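Local coordinates for uncharacterized conserved protein YjbQ/UPF0047 family, ortholog yugU B.subtilis (Clostridium acetobutylicum, PDB 1VMH), which is of unknown function but belongs to the YjbQ/UPF0047 family and assembles as a trimer that binds a sodium ion, at residues 50-55 and 59-64; 99-104 and 129-134. One frame throughout, in Å; residues are numbered along the deposited sequence.

Interaction 1: 50-55 and 59-64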
ATOM      1  N   ALA A  50      -4.067  11.014 -10.091  1.00 13.89           N
ATOM      2  CA  ALA A  50      -3.059  10.331 -10.909  1.00 13.93           C
ATOM      3  C   ALA A  50      -2.793   8.988 -10.278  1.00 15.18           C
ATOM      4  O   ALA A  50      -2.490   8.909  -9.078  1.00 16.27           O
ATOM      5  CB  ALA A  50      -1.791  11.132 -10.904  1.00 15.30           C
ATOM      6  N   VAL A  51      -2.904   7.922 -11.070  1.00 14.53           N
ATOM      7  CA  VAL A  51      -2.622   6.569 -10.607  1.00 15.02           C
ATOM      8  C   VAL A  51      -1.378   6.081 -11.305  1.00 12.95           C
ATOM      9  O   VAL A  51      -1.285   6.242 -12.535  1.00 15.10           O
ATOM     10  CB  VAL A  51      -3.819   5.622 -10.936  1.00 16.54           C
ATOM     11  CG1 VAL A  51      -3.489   4.199 -10.499  1.00 17.27           C
ATOM     12  CG2 VAL A  51      -5.090   6.104 -10.246  1.00 17.58           C
ATOM     13  N   VAL A  52      -0.399   5.579 -10.535  1.00 12.83           N
ATOM     14  CA  VAL A  52       0.877   5.161 -11.015  1.00 13.74           C
ATOM     15  C   VAL A  52       1.027   3.675 -10.694  1.00 12.25           C
ATOM     16  O   VAL A  52       0.997   3.327  -9.531  1.00 13.98           O
ATOM     17  CB  VAL A  52       2.013   5.947 -10.321  1.00 13.40           C
ATOM     18  CG1 VAL A  52       3.367   5.560 -10.853  1.00 15.48           C
ATOM     19  CG2 VAL A  52       1.790   7.453 -10.486  1.00 15.78           C
ATOM     20  N   PHE A  53       1.124   2.823 -11.693  1.00 12.33           N
ATOM     21  CA  PHE A  53       1.060   1.355 -11.523  1.00 13.43           C
ATOM     22  C   PHE A  53       2.328   0.669 -12.081  1.00 12.51           C
ATOM     23  O   PHE A  53       2.773   0.985 -13.214  1.00 13.14           O
ATOM     24  CB  PHE A  53      -0.174   0.794 -12.249  1.00 13.39           C
ATOM     25  CG  PHE A  53      -0.433  -0.681 -12.007  1.00 13.40           C
ATOM     26  CD1 PHE A  53       0.175  -1.649 -12.805  1.00 14.34           C
ATOM     27  CD2 PHE A  53      -1.282  -1.095 -10.996  1.00 13.22           C
ATOM     28  CE1 PHE A  53      -0.075  -2.984 -12.569  1.00 14.11           C
ATOM     29  CE2 PHE A  53      -1.498  -2.426 -10.767  1.00 14.52           C
ATOM     30  CZ  PHE A  53      -0.886  -3.354 -11.521  1.00 15.05           C
ATOM     31  N   CYS A  54       2.878  -0.278 -11.305  1.00 13.80           N
ATOM     32  CA  CYS A  54       4.026  -1.036 -11.724  1.00 12.92           C
ATOM     33  C   CYS A  54       3.612  -2.432 -12.153  1.00 13.64           C
ATOM     34  O   CYS A  54       3.154  -3.227 -11.307  1.00 13.68           O
ATOM     35  CB  CYS A  54       5.029  -1.115 -10.587  1.00 14.97           C
ATOM     36  SG  CYS A  54       6.421  -2.125 -10.949  1.00 15.49           S
ATOM     37  N   PRO A  55       3.776  -2.775 -13.430  1.00 12.81           N
ATOM     38  CA  PRO A  55       3.370  -4.117 -13.904  1.00 13.30           C
ATOM     39  C   PRO A  55       4.367  -5.236 -13.611  1.00 13.56           C
ATOM     40  O   PRO A  55       4.149  -6.385 -14.086  1.00 16.90           O
ATOM     41  CB  PRO A  55       3.236  -3.908 -15.412  1.00 14.98           C
ATOM     42  CG  PRO A  55       4.299  -2.893 -15.711  1.00 13.02           C
ATOM     43  CD  PRO A  55       4.316  -1.950 -14.526  1.00 11.79           C
ATOM     44  N   ALA A  59       9.249  -5.212  -8.611  1.00 12.84           N
ATOM     45  CA  ALA A  59       9.409  -3.789  -8.404  1.00 13.73           C
ATOM     46  C   ALA A  59       8.060  -3.241  -7.887  1.00 14.49           C
ATOM     47  O   ALA A  59       7.048  -3.934  -7.881  1.00 14.40           O
ATOM     48  CB  ALA A  59       9.850  -3.107  -9.656  1.00 14.63           C
ATOM     49  N   GLY A  60       8.070  -1.998  -7.446  1.00 14.43           N
ATOM     50  CA  GLY A  60       6.869  -1.389  -6.926  1.00 13.17           C
ATOM     51  C   GLY A  60       6.932   0.120  -7.056  1.00 13.21           C
ATOM     52  O   GLY A  60       7.777   0.673  -7.788  1.00 13.34           O
ATOM     53  N   ILE A  61       5.968   0.770  -6.406  1.00 11.36           N
ATOM     54  CA  ILE A  61       5.863   2.237  -6.402  1.00 11.43           C
ATOM     55  C   ILE A  61       5.737   2.693  -4.959  1.00 12.44           C
ATOM     56  O   ILE A  61       4.990   2.098  -4.188  1.00 12.99           O
ATOM     57  CB  ILE A  61       4.622   2.744  -7.172  1.00 12.52           C
ATOM     58  CG1 ILE A  61       4.541   2.129  -8.584  1.00 14.60           C
ATOM     59  CG2 ILE A  61       4.589   4.263  -7.207  1.00 13.96           C
ATOM     60  CD1 ILE A  61       5.575   2.536  -9.597  1.00 15.00           C
ATOM     61  N   THR A  62       6.465   3.722  -4.567  1.00 12.34           N
ATOM     62  CA  THR A  62       6.255   4.329  -3.265  1.00 13.30           C
ATOM     63  C   THR A  62       6.358   5.835  -3.357  1.00 12.14           C
ATOM     64  O   THR A  62       6.743   6.360  -4.389  1.00 13.79           O
ATOM     65  CB  THR A  62       7.262   3.825  -2.203  1.00 13.89           C
ATOM     66  OG1 THR A  62       6.744   4.136  -0.884  1.00 13.49           O
ATOM     67  CG2 THR A  62       8.627   4.414  -2.395  1.00 14.49           C
ATOM     68  N   ILE A  63       5.990   6.538  -2.302  1.00 13.08           N
ATOM     69  CA  ILE A  63       6.111   8.032  -2.256  1.00 12.33           C
ATOM     70  C   ILE A  63       6.922   8.327  -1.024  1.00 13.07           C
ATOM     71  O   ILE A  63       6.568   7.845   0.055  1.00 14.22           O
ATOM     72  CB  ILE A  63       4.722   8.685  -2.232  1.00 14.14           C
ATOM     73  CG1 ILE A  63       3.968   8.356  -3.539  1.00 14.32           C
ATOM     74  CG2 ILE A  63       4.798  10.181  -2.018  1.00 14.84           C
ATOM     75  CD1 ILE A  63       2.575   8.946  -3.723  1.00 16.48           C
ATOM     76  N   ASN A  64       7.990   9.099  -1.148  1.00 12.17           N
ATOM     77  CA  ASN A  64       8.827   9.331   0.013  1.00 13.58           C
ATOM     78  C   ASN A  64       9.720  10.532  -0.261  1.00 13.91           C
ATOM     79  O   ASN A  64       9.550  11.236  -1.256  1.00 13.51           O
ATOM     80  CB  ASN A  64       9.582   8.058   0.447  1.00 16.13           C
ATOM     81  CG  ASN A  64       9.757   7.962   1.959  1.00 13.74           C
ATOM     82  OD1 ASN A  64      10.359   8.851   2.561  1.00 13.86           O
ATOM     83  ND2 ASN A  64       9.209   6.903   2.578  1.00 16.19           N
TER
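Ile-61 meets Val-52 and Cys-54 mainly through its longer branch, CG1 and CD1. From CB, the branch CG1 lies anti to the carbonyl carbon and beside the backbone N (chi1 -51°). This turns it to segment 50-55. CG1 of Ile-61 then sits 3.8 Å from CB of Cys-54 and 3.9 Å from the carbonyl O of Val-52. The tip, CD1, drops between two side chains: Ile-61 CD1 is 3.8 Å from Cys-54 CB and 3.9 Å from Val-52 CG1. The second branch, CG2, touches Val-52 CG1 more loosely, at 4.1 Å. The Ile-61 side chain runs roughly perpendicular to that of Val-52. The two segments belong to different sheets of the YjbQ-like fold. Strand 48-53 lies inside the five-strand antiparallel sheet, and strand 59-65 is an outer strand, within this chain, of the three-strand one. The contact fills part of the interior where they meet. Val-139 and Ile-111 of the larger sheet also pack on Val-52. Nearer the turn, Cys-54 takes over. Its SG, anti to the backbone N (chi1 176°), points at the start of strand 59-65. There Cys-54 SG lies 3.6 Å from the carbonyl O of Ala-59 and 3.8 Å from Ala-59 CB. Phe-128 packs against both Cys-54 and Ala-59. The carbonyl O of Cys-54 faces the trimer interface and accepts a hydrogen bond from Gln-124 of the second subunit.

Interaction 2: 99-104 and 129-134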
ATOM      1  N   HIS A  99      10.405 -10.008  -4.707  1.00 12.88           N
ATOM      2  CA  HIS A  99       8.956 -10.180  -4.687  1.00 12.72           C
ATOM      3  C   HIS A  99       8.355  -9.668  -3.354  1.00 14.05           C
ATOM      4  O   HIS A  99       7.278  -9.030  -3.338  1.00 14.25           O
ATOM      5  CB  HIS A  99       8.561 -11.644  -4.896  1.00 14.26           C
ATOM      6  CG  HIS A  99       8.750 -12.137  -6.292  1.00 13.11           C
ATOM      7  ND1 HIS A  99       7.906 -11.771  -7.322  1.00 15.72           N
ATOM      8  CD2 HIS A  99       9.671 -12.964  -6.839  1.00 14.21           C
ATOM      9  CE1 HIS A  99       8.310 -12.358  -8.437  1.00 15.36           C
ATOM     10  NE2 HIS A  99       9.373 -13.090  -8.178  1.00 15.33           N
ATOM     11  N   ILE A 100       9.065  -9.939  -2.244  1.00 12.21           N
ATOM     12  CA  ILE A 100       8.580  -9.528  -0.928  1.00 13.86           C
ATOM     13  C   ILE A 100       8.598  -8.013  -0.831  1.00 13.87           C
ATOM     14  O   ILE A 100       7.622  -7.387  -0.428  1.00 14.17           O
ATOM     15  CB  ILE A 100       9.434 -10.121   0.192  1.00 14.46           C
ATOM     16  CG1 ILE A 100       9.235 -11.639   0.265  1.00 15.43           C
ATOM     17  CG2 ILE A 100       9.105  -9.490   1.523  1.00 17.26           C
ATOM     18  CD1 ILE A 100      10.344 -12.328   0.983  1.00 17.90           C
ATOM     19  N   LYS A 101       9.727  -7.426  -1.173  1.00 13.26           N
ATOM     20  CA  LYS A 101       9.847  -5.992  -1.055  1.00 13.60           C
ATOM     21  C   LYS A 101       8.881  -5.248  -1.973  1.00 12.67           C
ATOM     22  O   LYS A 101       8.353  -4.195  -1.617  1.00 14.08           O
ATOM     23  CB  LYS A 101      11.293  -5.553  -1.277  1.00 14.00           C
ATOM     24  CG  LYS A 101      12.202  -6.080  -0.181  1.00 14.87           C
ATOM     25  CD  LYS A 101      13.671  -5.658  -0.286  1.00 20.10           C
ATOM     26  CE  LYS A 101      14.381  -6.241  -1.440  1.00 19.83           C
ATOM     27  NZ  LYS A 101      15.907  -5.930  -1.417  1.00 15.64           N
ATOM     28  N   ALA A 102       8.668  -5.791  -3.161  1.00 13.06           N
ATOM     29  CA  ALA A 102       7.687  -5.236  -4.071  1.00 14.52           C
ATOM     30  C   ALA A 102       6.297  -5.168  -3.416  1.00 13.34           C
ATOM     31  O   ALA A 102       5.595  -4.123  -3.510  1.00 14.73           O
ATOM     32  CB  ALA A 102       7.651  -6.070  -5.362  1.00 15.32           C
ATOM     33  N   SER A 103       5.865  -6.235  -2.757  1.00 14.48           N
ATOM     34  CA  SER A 103       4.531  -6.250  -2.118  1.00 14.38           C
ATOM     35  C   SER A 103       4.498  -5.268  -0.969  1.00 14.67           C
ATOM     36  O   SER A 103       3.458  -4.636  -0.693  1.00 15.08           O
ATOM     37  CB  SER A 103       4.134  -7.645  -1.628  1.00 14.71           C
ATOM     38  OG  SER A 103       3.434  -8.363  -2.634  1.00 15.95           O
ATOM     39  N   LEU A 104       5.628  -5.121  -0.273  1.00 13.46           N
ATOM     40  CA  LEU A 104       5.692  -4.183   0.846  1.00 15.24           C
ATOM     41  C   LEU A 104       5.594  -2.736   0.430  1.00 13.73           C
ATOM     42  O   LEU A 104       4.966  -1.909   1.133  1.00 13.89           O
ATOM     43  CB  LEU A 104       6.963  -4.376   1.671  1.00 13.48           C
ATOM     44  CG  LEU A 104       7.116  -5.682   2.450  1.00 15.35           C
ATOM     45  CD1 LEU A 104       8.503  -5.872   3.060  1.00 16.54           C
ATOM     46  CD2 LEU A 104       6.085  -5.830   3.526  1.00 17.41           C
ATOM     47  N   THR A 129      10.414   1.659  -7.403  1.00 13.31           N
ATOM     48  CA  THR A 129      11.330   0.960  -6.518  1.00 13.18           C
ATOM     49  C   THR A 129      11.737  -0.371  -7.185  1.00 13.32           C
ATOM     50  O   THR A 129      10.983  -1.360  -7.175  1.00 13.80           O
ATOM     51  CB  THR A 129      10.744   0.711  -5.092  1.00 14.04           C
ATOM     52  OG1 THR A 129       9.584  -0.125  -5.182  1.00 14.30           O
ATOM     53  CG2 THR A 129      10.222   2.045  -4.522  1.00 14.85           C
ATOM     54  N   GLU A 130      12.938  -0.393  -7.764  1.00 13.31           N
ATOM     55  CA  GLU A 130      13.472  -1.580  -8.388  1.00 13.57           C
ATOM     56  C   GLU A 130      14.080  -2.458  -7.330  1.00 13.91           C
ATOM     57  O   GLU A 130      14.946  -1.992  -6.588  1.00 16.08           O
ATOM     58  CB  GLU A 130      14.530  -1.179  -9.419  1.00 14.79           C
ATOM     59  CG  GLU A 130      15.316  -2.354 -10.022  1.00 12.30           C
ATOM     60  CD  GLU A 130      14.423  -3.207 -10.882  1.00 14.63           C
ATOM     61  OE1 GLU A 130      13.692  -4.048 -10.336  1.00 15.32           O
ATOM     62  OE2 GLU A 130      14.454  -3.055 -12.123  1.00 17.21           O
ATOM     63  N   PHE A 131      13.711  -3.744  -7.321  1.00 14.09           N
ATOM     64  CA  PHE A 131      14.375  -4.732  -6.475  1.00 13.05           C
ATOM     65  C   PHE A 131      15.095  -5.900  -7.185  1.00 12.62           C
ATOM     66  O   PHE A 131      15.705  -6.744  -6.506  1.00 14.23           O
ATOM     67  CB  PHE A 131      13.407  -5.259  -5.428  1.00 12.72           C
ATOM     68  CG  PHE A 131      12.869  -4.167  -4.529  1.00 14.56           C
ATOM     69  CD1 PHE A 131      13.720  -3.471  -3.675  1.00 13.69           C
ATOM     70  CD2 PHE A 131      11.523  -3.826  -4.564  1.00 15.58           C
ATOM     71  CE1 PHE A 131      13.232  -2.471  -2.837  1.00 15.45           C
ATOM     72  CE2 PHE A 131      11.024  -2.817  -3.734  1.00 15.35           C
ATOM     73  CZ  PHE A 131      11.867  -2.144  -2.897  1.00 14.69           C
ATOM     74  N   ASP A 132      15.020  -5.942  -8.510  1.00 14.88           N
ATOM     75  CA  ASP A 132      15.699  -6.977  -9.328  1.00 14.81           C
ATOM     76  C   ASP A 132      16.243  -6.424 -10.630  1.00 18.15           C
ATOM     77  O   ASP A 132      15.991  -6.969 -11.703  1.00 17.07           O
ATOM     78  CB  ASP A 132      14.760  -8.151  -9.604  1.00 14.08           C
ATOM     79  CG  ASP A 132      15.492  -9.368 -10.176  1.00 18.09           C
ATOM     80  OD1 ASP A 132      16.678  -9.592  -9.838  1.00 21.70           O
ATOM     81  OD2 ASP A 132      14.846 -10.102 -10.943  1.00 19.12           O
ATOM     82  N   GLY A 133      16.982  -5.322 -10.538  1.00 17.86           N
ATOM     83  CA  GLY A 133      17.598  -4.736 -11.729  1.00 17.79           C
ATOM     84  C   GLY A 133      18.965  -5.349 -11.979  1.00 17.80           C
ATOM     85  O   GLY A 133      19.412  -6.192 -11.214  1.00 18.39           O
ATOM     86  N   PRO A 134      19.643  -4.903 -13.040  1.00 17.87           N
ATOM     87  CA  PRO A 134      19.233  -3.905 -14.032  1.00 16.16           C
ATOM     88  C   PRO A 134      18.325  -4.530 -15.094  1.00 19.61           C
ATOM     89  O   PRO A 134      18.599  -5.624 -15.611  1.00 19.15           O
ATOM     90  CB  PRO A 134      20.570  -3.465 -14.633  1.00 17.86           C
ATOM     91  CG  PRO A 134      21.401  -4.674 -14.565  1.00 21.34           C
ATOM     92  CD  PRO A 134      21.007  -5.395 -13.309  1.00 20.79           C
TER
HETATM   93  O   HOH W   1      16.677  -6.013  -4.074  1.00 18.51           O
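Lys-101 sets its CB over one face of the Phe-131 ring. The tight part is at the root of the lysine. Lys-101 CB stands 3.6 Å from the centroid of the Phe-131 ring and only 7° off its normal, a CH-pi contact over the face. The lysine chain then bends at chi3 (-68°). This brings Lys-101 CE back to the rim, 3.6 Å from Phe-131 CD1. On the helix backbone, Ala-102 N approaches Phe-131 CD2 obliquely at 3.7 Å, and Lys-101 O lies 3.7 Å from Phe-131 CE2. In the YjbQ-like fold this packs helix 96-105 against the end of strand 124-130, where the chain leaves the three-strand sheet. Ala-98 and Met-105 of the same helix also pack on the Phe-131 side chain. The ammonium end of Lys-101 is held more loosely, through a water. Lys-101 NZ donates to the water at 2.8 Å, and that water donates to the carbonyl O of Phe-131 at 2.7 Å. This single water adds an indirect polar link to the direct packing of the ring. Past the buried ring, the chain becomes partly exposed from Asp-132 on. Here the strand end holds the loop: Asp-132 N donates to Glu-130 OE1 at 2.9 Å, from above the carboxylate plane, with an N-H...O angle of 164°. Glu-130 also forms a salt bridge with Arg-137, and Asp-132 with Arg-135.

Interactions 1 and 2 lie with their centres about 11 Å apart and meet along neighbouring strands 59-65 and 124-130. Gly-60 O and Thr-129 N are 2.8 Å apart, probably a hydrogen bond between these strands. Thr-62 CG2 packs 3.6 Å from Thr-129 CG2. The helix also reaches the strand, with Ala-102 CB 3.4 Å from Ala-59 O. Strand 59-65 thus touches both the larger sheet and helix 96-105. Both interactions reach the second subunit. The side chain of Lys-101 is about 10 Å from the sodium ion. The ion is bound by Leu-104 O of all three subunits.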